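Long-range contacts in pectate lyase (Erwinia chrysanthemi, PDB 1RU4), which cleaves pectate, the polygalacturonate of plant cell walls, by beta-elimination, and is built as a right-handed parallel beta-helix: residues F94-P99 with V122-A127; Y62-G67 with D100-Q105; G195-G200 with V221-W226. All coordinates share one frame; numbering follows the deposited sequence.

Interaction 1: residues F94-P99 with V122-A127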
loop_
_atom_site.group_PDB
_atom_site.type_symbol
_atom_site.label_atom_id
_atom_site.label_comp_id
_atom_site.label_asym_id
_atom_site.label_seq_id
_atom_site.Cartn_x
_atom_site.Cartn_y
_atom_site.Cartn_z
ATOM N N PHE A 94 2.269 7.646 -15.180
ATOM C CA PHE A 94 1.945 9.070 -15.253
ATOM C C PHE A 94 3.004 9.863 -14.496
ATOM O O PHE A 94 3.097 9.786 -13.267
ATOM C CB PHE A 94 0.550 9.338 -14.678
ATOM C CG PHE A 94 -0.567 8.803 -15.536
ATOM C CD1 PHE A 94 -0.803 7.434 -15.618
ATOM C CD2 PHE A 94 -1.369 9.669 -16.276
ATOM C CE1 PHE A 94 -1.820 6.933 -16.428
ATOM C CE2 PHE A 94 -2.390 9.177 -17.089
ATOM C CZ PHE A 94 -2.616 7.804 -17.165
ATOM N N ASP A 95 3.817 10.598 -15.252
ATOM C CA ASP A 95 4.936 11.364 -14.712
ATOM C C ASP A 95 4.567 12.843 -14.642
ATOM O O ASP A 95 4.417 13.500 -15.672
ATOM C CB ASP A 95 6.160 11.162 -15.617
ATOM C CG ASP A 95 7.423 11.811 -15.076
ATOM O OD1 ASP A 95 7.392 12.424 -13.991
ATOM O OD2 ASP A 95 8.467 11.692 -15.751
ATOM N N PHE A 96 4.440 13.360 -13.423
ATOM C CA PHE A 96 4.055 14.753 -13.214
ATOM C C PHE A 96 5.209 15.756 -13.238
ATOM O O PHE A 96 5.024 16.945 -12.971
ATOM C CB PHE A 96 3.185 14.881 -11.963
ATOM C CG PHE A 96 1.807 14.301 -12.139
ATOM C CD1 PHE A 96 1.586 12.931 -12.003
ATOM C CD2 PHE A 96 0.736 15.121 -12.493
ATOM C CE1 PHE A 96 0.321 12.386 -12.221
ATOM C CE2 PHE A 96 -0.531 14.585 -12.713
ATOM C CZ PHE A 96 -0.739 13.216 -12.578
ATOM N N SER A 97 6.403 15.248 -13.540
ATOM C CA SER A 97 7.572 16.064 -13.877
ATOM C C SER A 97 8.179 17.042 -12.866
ATOM O O SER A 97 8.994 17.885 -13.251
ATOM C CB SER A 97 7.295 16.818 -15.183
ATOM O OG SER A 97 6.865 15.935 -16.206
ATOM N N PHE A 98 7.822 16.941 -11.592
ATOM C CA PHE A 98 8.389 17.860 -10.608
ATOM C C PHE A 98 9.862 17.611 -10.311
ATOM O O PHE A 98 10.286 16.466 -10.156
ATOM C CB PHE A 98 7.613 17.798 -9.288
ATOM C CG PHE A 98 6.491 18.783 -9.203
ATOM C CD1 PHE A 98 5.294 18.553 -9.869
ATOM C CD2 PHE A 98 6.637 19.958 -8.466
ATOM C CE1 PHE A 98 4.256 19.479 -9.810
ATOM C CE2 PHE A 98 5.605 20.890 -8.400
ATOM C CZ PHE A 98 4.412 20.651 -9.074
ATOM N N PRO A 99 10.682 18.680 -10.300
ATOM C CA PRO A 99 12.105 18.512 -10.002
ATOM C C PRO A 99 12.196 18.021 -8.556
ATOM O O PRO A 99 11.254 18.201 -7.775
ATOM C CB PRO A 99 12.648 19.935 -10.129
ATOM C CG PRO A 99 11.783 20.527 -11.186
ATOM C CD PRO A 99 10.406 20.050 -10.761
ATOM N N VAL A 122 -1.516 1.054 -13.429
ATOM C CA VAL A 122 -1.165 2.466 -13.569
ATOM C C VAL A 122 -0.235 2.919 -12.439
ATOM O O VAL A 122 -0.347 2.447 -11.309
ATOM C CB VAL A 122 -2.450 3.332 -13.559
ATOM C CG1 VAL A 122 -2.111 4.811 -13.613
ATOM C CG2 VAL A 122 -3.351 2.944 -14.730
ATOM N N GLU A 123 0.699 3.813 -12.762
ATOM C CA GLU A 123 1.627 4.362 -11.773
ATOM C C GLU A 123 1.606 5.885 -11.771
ATOM O O GLU A 123 1.331 6.512 -12.793
ATOM C CB GLU A 123 3.061 3.894 -12.045
ATOM C CG GLU A 123 3.252 2.382 -12.050
ATOM C CD GLU A 123 4.714 1.956 -12.142
ATOM O OE1 GLU A 123 5.610 2.824 -12.236
ATOM O OE2 GLU A 123 4.968 0.736 -12.117
ATOM N N VAL A 124 1.894 6.472 -10.611
ATOM C CA VAL A 124 2.014 7.923 -10.474
ATOM C C VAL A 124 3.391 8.223 -9.893
ATOM O O VAL A 124 3.781 7.655 -8.866
ATOM C CB VAL A 124 0.939 8.519 -9.529
ATOM C CG1 VAL A 124 1.159 10.024 -9.360
ATOM C CG2 VAL A 124 -0.452 8.257 -10.077
ATOM N N THR A 125 4.124 9.112 -10.555
ATOM C CA THR A 125 5.460 9.487 -10.108
ATOM C C THR A 125 5.721 10.978 -10.312
ATOM O O THR A 125 5.133 11.610 -11.192
ATOM C CB THR A 125 6.552 8.639 -10.828
ATOM O OG1 THR A 125 7.821 8.845 -10.194
ATOM C CG2 THR A 125 6.660 9.017 -12.304
ATOM N N ARG A 126 6.583 11.527 -9.459
ATOM C CA ARG A 126 6.997 12.931 -9.490
ATOM C C ARG A 126 5.869 13.957 -9.376
ATOM O O ARG A 126 5.943 15.047 -9.949
ATOM C CB ARG A 126 7.891 13.218 -10.706
ATOM C CG ARG A 126 9.143 12.348 -10.746
ATOM C CD ARG A 126 10.269 12.983 -11.546
ATOM N NE ARG A 126 9.941 13.155 -12.959
ATOM C CZ ARG A 126 10.710 13.801 -13.829
ATOM N NH1 ARG A 126 11.855 14.344 -13.436
ATOM N NH2 ARG A 126 10.347 13.883 -15.101
ATOM N N ALA A 127 4.831 13.604 -8.621
ATOM C CA ALA A 127 3.745 14.534 -8.320
ATOM C C ALA A 127 4.271 15.613 -7.372
ATOM O O ALA A 127 5.199 15.366 -6.597
ATOM C CB ALA A 127 2.573 13.794 -7.682
HETATM O O HOH W 1 12.830 15.213 -10.803
#

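Interaction 2: residues Y62-G67 with D100-Q105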
loop_
_atom_site.group_PDB
_atom_site.type_symbol
_atom_site.label_atom_id
_atom_site.label_comp_id
_atom_site.label_asym_id
_atom_site.label_seq_id
_atom_site.Cartn_x
_atom_site.Cartn_y
_atom_site.Cartn_z
ATOM N N TYR A 62 5.510 20.264 -16.256
ATOM C CA TYR A 62 5.713 20.962 -14.994
ATOM C C TYR A 62 5.973 22.444 -15.250
ATOM O O TYR A 62 6.665 22.806 -16.203
ATOM C CB TYR A 62 6.899 20.342 -14.240
ATOM C CG TYR A 62 7.608 21.281 -13.284
ATOM C CD1 TYR A 62 7.117 21.506 -12.001
ATOM C CD2 TYR A 62 8.776 21.944 -13.668
ATOM C CE1 TYR A 62 7.771 22.367 -11.120
ATOM C CE2 TYR A 62 9.434 22.806 -12.798
ATOM C CZ TYR A 62 8.928 23.010 -11.525
ATOM O OH TYR A 62 9.588 23.848 -10.654
ATOM N N THR A 63 5.398 23.288 -14.398
ATOM C CA THR A 63 5.628 24.728 -14.434
ATOM C C THR A 63 5.891 25.166 -12.996
ATOM O O THR A 63 5.075 24.915 -12.109
ATOM C CB THR A 63 4.407 25.495 -14.984
ATOM O OG1 THR A 63 4.107 25.038 -16.309
ATOM C CG2 THR A 63 4.694 26.992 -15.029
ATOM N N GLN A 64 7.039 25.802 -12.772
ATOM C CA GLN A 64 7.459 26.214 -11.432
ATOM C C GLN A 64 6.381 26.997 -10.684
ATOM O O GLN A 64 5.808 27.952 -11.214
ATOM C CB GLN A 64 8.753 27.038 -11.521
ATOM C CG GLN A 64 9.611 27.055 -10.249
ATOM C CD GLN A 64 9.039 27.917 -9.138
ATOM O OE1 GLN A 64 9.029 27.519 -7.971
ATOM N NE2 GLN A 64 8.571 29.109 -9.491
ATOM N N GLY A 65 6.096 26.561 -9.458
ATOM C CA GLY A 65 5.128 27.242 -8.615
ATOM C C GLY A 65 3.665 27.000 -8.941
ATOM O O GLY A 65 2.794 27.677 -8.398
ATOM N N LYS A 66 3.384 26.040 -9.820
ATOM C CA LYS A 66 2.008 25.740 -10.209
ATOM C C LYS A 66 1.707 24.246 -10.138
ATOM O O LYS A 66 2.556 23.419 -10.474
ATOM C CB LYS A 66 1.731 26.246 -11.627
ATOM C CG LYS A 66 1.886 27.748 -11.792
ATOM C CD LYS A 66 1.560 28.189 -13.207
ATOM C CE LYS A 66 1.772 29.686 -13.378
ATOM N NZ LYS A 66 1.465 30.136 -14.764
ATOM N N GLY A 67 0.499 23.912 -9.690
ATOM C CA GLY A 67 0.083 22.518 -9.637
ATOM C C GLY A 67 -0.325 22.007 -11.007
ATOM O O GLY A 67 -0.726 22.792 -11.869
ATOM N N ASP A 100 13.320 17.415 -8.199
ATOM C CA ASP A 100 13.488 16.839 -6.867
ATOM C C ASP A 100 13.298 17.819 -5.707
ATOM O O ASP A 100 12.754 17.453 -4.667
ATOM C CB ASP A 100 14.854 16.152 -6.760
ATOM C CG ASP A 100 14.982 14.948 -7.682
ATOM O OD1 ASP A 100 16.095 14.390 -7.771
ATOM O OD2 ASP A 100 13.978 14.555 -8.314
ATOM N N SER A 101 13.722 19.063 -5.899
ATOM C CA SER A 101 13.656 20.070 -4.841
ATOM C C SER A 101 12.331 20.828 -4.769
ATOM O O SER A 101 12.067 21.532 -3.793
ATOM C CB SER A 101 14.800 21.073 -5.014
ATOM O OG SER A 101 14.692 21.748 -6.256
ATOM N N GLN A 102 11.503 20.680 -5.799
ATOM C CA GLN A 102 10.253 21.429 -5.891
ATOM C C GLN A 102 9.027 20.661 -5.413
ATOM O O GLN A 102 8.962 19.440 -5.523
ATOM C CB GLN A 102 10.027 21.891 -7.332
ATOM C CG GLN A 102 11.110 22.810 -7.878
ATOM C CD GLN A 102 11.127 24.169 -7.204
ATOM O OE1 GLN A 102 10.088 24.806 -7.035
ATOM N NE2 GLN A 102 12.315 24.624 -6.822
ATOM N N TRP A 103 8.051 21.403 -4.898
ATOM C CA TRP A 103 6.773 20.845 -4.469
ATOM C C TRP A 103 5.741 21.967 -4.394
ATOM O O TRP A 103 6.096 23.141 -4.233
ATOM C CB TRP A 103 6.902 20.148 -3.106
ATOM C CG TRP A 103 7.294 21.072 -1.990
ATOM C CD1 TRP A 103 8.560 21.473 -1.663
ATOM C CD2 TRP A 103 6.415 21.741 -1.081
ATOM N NE1 TRP A 103 8.521 22.353 -0.611
ATOM C CE2 TRP A 103 7.218 22.537 -0.234
ATOM C CE3 TRP A 103 5.026 21.747 -0.900
ATOM C CZ2 TRP A 103 6.675 23.335 0.780
ATOM C CZ3 TRP A 103 4.486 22.542 0.109
ATOM C CH2 TRP A 103 5.313 23.324 0.936
ATOM N N VAL A 104 4.472 21.602 -4.554
ATOM C CA VAL A 104 3.364 22.551 -4.495
ATOM C C VAL A 104 2.259 21.991 -3.602
ATOM O O VAL A 104 1.803 20.859 -3.788
ATOM C CB VAL A 104 2.784 22.850 -5.911
ATOM C CG1 VAL A 104 1.467 23.619 -5.800
ATOM C CG2 VAL A 104 3.781 23.655 -6.736
ATOM N N GLN A 105 1.847 22.791 -2.621
ATOM C CA GLN A 105 0.784 22.414 -1.694
ATOM C C GLN A 105 -0.466 21.983 -2.461
ATOM O O GLN A 105 -0.955 22.706 -3.330
ATOM C CB GLN A 105 0.448 23.596 -0.779
ATOM C CG GLN A 105 -0.563 23.283 0.322
ATOM C CD GLN A 105 0.035 22.471 1.454
ATOM O OE1 GLN A 105 1.213 22.613 1.781
ATOM N NE2 GLN A 105 -0.782 21.621 2.068
#

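Interaction 3: residues G195-G200 with V221-W226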
loop_
_atom_site.group_PDB
_atom_site.type_symbol
_atom_site.label_atom_id
_atom_site.label_comp_id
_atom_site.label_asym_id
_atom_site.label_seq_id
_atom_site.Cartn_x
_atom_site.Cartn_y
_atom_site.Cartn_z
ATOM N N GLY A 195 -14.221 1.406 6.142
ATOM C CA GLY A 195 -14.119 0.398 5.098
ATOM C C GLY A 195 -12.916 0.354 4.174
ATOM O O GLY A 195 -12.918 -0.433 3.229
ATOM N N ASN A 196 -11.895 1.165 4.431
ATOM C CA ASN A 196 -10.702 1.153 3.585
ATOM C C ASN A 196 -9.819 -0.061 3.874
ATOM O O ASN A 196 -9.576 -0.402 5.034
ATOM C CB ASN A 196 -9.931 2.465 3.736
ATOM C CG ASN A 196 -10.744 3.666 3.274
ATOM O OD1 ASN A 196 -11.289 3.668 2.169
ATOM N ND2 ASN A 196 -10.840 4.682 4.123
ATOM N N ARG A 197 -9.370 -0.726 2.810
ATOM C CA ARG A 197 -8.621 -1.981 2.925
ATOM C C ARG A 197 -7.410 -2.046 2.005
ATOM O O ARG A 197 -7.438 -1.525 0.892
ATOM C CB ARG A 197 -9.530 -3.168 2.593
ATOM C CG ARG A 197 -10.737 -3.329 3.493
ATOM C CD ARG A 197 -11.564 -4.528 3.067
ATOM N NE ARG A 197 -10.816 -5.779 3.189
ATOM C CZ ARG A 197 -11.368 -6.987 3.136
ATOM N NH1 ARG A 197 -12.678 -7.117 2.963
ATOM N NH2 ARG A 197 -10.612 -8.069 3.267
ATOM N N PHE A 198 -6.370 -2.736 2.471
ATOM C CA PHE A 198 -5.134 -2.943 1.714
ATOM C C PHE A 198 -4.790 -4.432 1.718
ATOM O O PHE A 198 -4.736 -5.057 2.779
ATOM C CB PHE A 198 -3.983 -2.153 2.349
ATOM C CG PHE A 198 -4.177 -0.667 2.309
ATOM C CD1 PHE A 198 -5.063 -0.045 3.181
ATOM C CD2 PHE A 198 -3.498 0.110 1.377
ATOM C CE1 PHE A 198 -5.273 1.329 3.122
ATOM C CE2 PHE A 198 -3.704 1.487 1.310
ATOM C CZ PHE A 198 -4.594 2.097 2.183
ATOM N N VAL A 199 -4.568 -5.002 0.535
ATOM C CA VAL A 199 -4.243 -6.425 0.418
ATOM C C VAL A 199 -3.118 -6.653 -0.593
ATOM O O VAL A 199 -3.171 -6.145 -1.712
ATOM C CB VAL A 199 -5.478 -7.263 -0.016
ATOM C CG1 VAL A 199 -5.154 -8.747 0.022
ATOM C CG2 VAL A 199 -6.675 -6.961 0.871
ATOM N N GLY A 200 -2.104 -7.415 -0.184
ATOM C CA GLY A 200 -0.987 -7.731 -1.062
ATOM C C GLY A 200 -0.131 -6.545 -1.468
ATOM O O GLY A 200 0.537 -6.584 -2.500
ATOM N N VAL A 221 -8.182 -2.367 7.506
ATOM C CA VAL A 221 -7.750 -3.759 7.419
ATOM C C VAL A 221 -6.568 -3.867 6.457
ATOM O O VAL A 221 -6.634 -3.377 5.328
ATOM C CB VAL A 221 -8.900 -4.674 6.926
ATOM C CG1 VAL A 221 -8.426 -6.117 6.829
ATOM C CG2 VAL A 221 -10.090 -4.579 7.872
ATOM N N ILE A 222 -5.482 -4.480 6.930
ATOM C CA ILE A 222 -4.274 -4.685 6.126
ATOM C C ILE A 222 -3.953 -6.182 6.117
ATOM O O ILE A 222 -3.791 -6.798 7.172
ATOM C CB ILE A 222 -3.065 -3.898 6.705
ATOM C CG1 ILE A 222 -3.369 -2.395 6.711
ATOM C CG2 ILE A 222 -1.803 -4.183 5.882
ATOM C CD1 ILE A 222 -2.341 -1.561 7.447
ATOM N N GLU A 223 -3.879 -6.763 4.922
ATOM C CA GLU A 223 -3.649 -8.202 4.777
ATOM C C GLU A 223 -2.559 -8.503 3.758
ATOM O O GLU A 223 -2.444 -7.818 2.742
ATOM C CB GLU A 223 -4.946 -8.900 4.346
ATOM C CG GLU A 223 -6.097 -8.751 5.338
ATOM C CD GLU A 223 -7.439 -9.181 4.767
ATOM O OE1 GLU A 223 -7.773 -8.769 3.636
ATOM O OE2 GLU A 223 -8.174 -9.913 5.462
ATOM N N ASN A 224 -1.753 -9.524 4.049
ATOM C CA ASN A 224 -0.714 -10.002 3.134
ATOM C C ASN A 224 0.144 -8.889 2.534
ATOM O O ASN A 224 0.447 -8.907 1.341
ATOM C CB ASN A 224 -1.358 -10.833 2.016
ATOM C CG ASN A 224 -2.010 -12.103 2.535
ATOM O OD1 ASN A 224 -1.463 -13.196 2.391
ATOM N ND2 ASN A 224 -3.183 -11.964 3.149
ATOM N N SER A 225 0.557 -7.942 3.374
ATOM C CA SER A 225 1.315 -6.782 2.913
ATOM C C SER A 225 2.711 -6.667 3.535
ATOM O O SER A 225 3.025 -7.348 4.512
ATOM C CB SER A 225 0.507 -5.504 3.157
ATOM O OG SER A 225 -0.694 -5.509 2.393
ATOM N N TRP A 226 3.545 -5.815 2.939
ATOM C CA TRP A 226 4.933 -5.630 3.367
ATOM C C TRP A 226 5.250 -4.161 3.632
ATOM O O TRP A 226 4.808 -3.283 2.897
ATOM C CB TRP A 226 5.902 -6.116 2.279
ATOM C CG TRP A 226 5.851 -7.582 1.957
ATOM C CD1 TRP A 226 4.764 -8.300 1.538
ATOM C CD2 TRP A 226 6.948 -8.503 1.995
ATOM N NE1 TRP A 226 5.119 -9.613 1.315
ATOM C CE2 TRP A 226 6.453 -9.763 1.590
ATOM C CE3 TRP A 226 8.304 -8.386 2.333
ATOM C CZ2 TRP A 226 7.267 -10.900 1.514
ATOM C CZ3 TRP A 226 9.113 -9.518 2.257
ATOM C CH2 TRP A 226 8.589 -10.758 1.852
HETATM O O HOH W 2 -7.696 -5.823 3.550
#

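Interaction 1: residues F94-P99 with V122-A127
Arg-126 reaches back across Asp-95, and its side chain is the one to follow. Arg-126 CB already lies 3.4 Å from Asp-95 OD1. CG and CD run on past the same oxygen, CD also passing the carbonyl O of Phe-98, and a bend at chi3 (-64°) folds the chain so that the guanidinium meets the carboxylate side-on. Arg-126 NE gives a nearly straight bond of 2.8 Å to Asp-95 OD1, in the guanidinium plane and on the syn lone pair of that oxygen. Arg-126 NH2 bonds at a more bent angle to Asp-95 OD2 at 3.0 Å, and the two flat groups are turned 43° against each other. NH1 turns the other way, to a water that also donates to Phe-98 O, while Ser-97 CA sits over one guanidinium face, toward its rim. Asp-95 OD1 carries a second load: Ser-97 N binds it from above the carboxylate plane, closing an Asx turn just where the strand ends. Two donors on one oxygen, one of them cationic, would be expected to favour the charged carboxylate.

Alongside the salt bridge, the backbones pair in parallel. Phe-94 N bonds to Glu-123 O, Thr-125 N to Phe-94 O, and Phe-96 N to Thr-125 O at 2.9 Å; beyond the strands, Phe-98 N still finds Arg-126 O at 3.1 Å. Phe-94 and Val-124 share the buried face, where Phe-94 CE1 comes within 3.5 Å of Val-122 CG1 and Phe-96 CE1 within 3.8 Å of Val-124 CG1.

Strands 92-95 and 122-125 are successive rungs of the parallel beta-helix, lying between strand 56-59 on one side and strand 145-147 on the other; Phe-110 of strand 110-112, in another sheet of the helix, packs against Phe-96, Val-122 and Val-124.

Interaction 2: residues Y62-G67 with D100-Q105
Val-104 and Gln-102 put their side chains against the turn that follows Tyr-62, and these three residues have the most surface buried here. Val-104 works with both methyl branches. Val-104 CG2 lies 3.9 Å from Lys-66 N and close to the carbonyl carbon of Gly-65, while Val-104 CG1 stands 4.0 Å from Gly-67 N, so the two methyls lie along successive peptides at the end of the turn. That backbone is folded by a type II beta turn from Thr-63 to Lys-66, closed by a bond from Lys-66 N to Thr-63 O; Gly-65 takes the positive phi that such a turn wants at its third position.

Gln-102 meets the other end of the loop. With Gln-102 CG anti to its carbonyl carbon (chi1 -61°), that CG comes 3.3 Å from Tyr-62 OH; the bend at chi2 then carries the amide on toward Gln-64. The tyrosine and Gln-102 side chains cross at about a right angle, with the ring and amide planes 55° apart. Over one face of the tyrosine ring, toward the rim, sits the backbone N of Gln-64. The same ring makes an edge-to-face contact with Phe-98.

Both segments are loops projecting from the beta-helix, one between strands 56-59 and 70-72, the other between 92-95 and 110-112. With a modest 229 Å² buried, what can be assigned with confidence is packing of methyl and methylene groups against backbone and the tyrosine hydroxyl, at a surface where solvent can reach most of the partners.

Interaction 3: residues G195-G200 with V221-W226
Asn-196 opens the pairing with a weak bond: its carbonyl O receives Val-221 N at 3.5 Å, while its side-chain amide turns elsewhere, to Gln-192 among others. At Arg-197 the side chain rises beside that of Val-221, both pointing the same way, with Arg-197 CG 4.1 Å from Val-221 CB. A turn at chi3 (63°) then swings the guanidinium toward Glu-223. Arg-197 NH2 reaches Glu-223 OE1 at 2.9 Å, in the guanidinium plane but 33° out of the carboxylate plane, in a salt bridge with a single nitrogen. A water at the guanidinium edge accepts from NE and lies within hydrogen-bonding distance of the same OE1.

Phe-198 bonds to the next strand through both its backbone N, to Val-221 O, and its O, to Glu-223 N, each 2.9 Å. This is the repeating parallel ladder of a right-handed beta-helix, strand 197-199 lying on strand 221-223 one coil later, their short axes only 2° from parallel. Phe-198 and Ile-222 face the interior, where Phe-186 and Ile-156 meet the phenylalanine.

Val-199 returns to the face of Arg-197, and Val-199 CG2 packs 3.5 Å from Glu-223 OE1, against the flank of the salt bridge. Gly-200, with positive phi, leaves the strand: Gly-200 N bonds to Glu-223 O at 3.0 Å, an oxygen that Ser-225 OG also binds from above the carbonyl plane, and Gly-200 CA sits 3.0 Å from Asn-224 O.

In the fold
Interactions 1 and 2 interlock along the chain, their segments alternating, and their centres lie 12 Å apart. They meet physically: the Phe-98 ring reaches both Lys-66 and Val-104, and Pro-99 and Ser-97 pack on Tyr-62. Segment 100-105 runs straight on from 94-99, whereas 62-67 follows strand 56-59, the preceding neighbour of 92-95. Interaction 3 comes later in sequence, with its centre 24 Å from that of interaction 1 and 32 Å from that of interaction 2, and touches neither. Interactions 1 and 3 show the same kind of coil-on-coil parallel pairing in two different rows of strands, at separate levels of the elongated beta-helix, whereas interaction 2 joins loops at its surface.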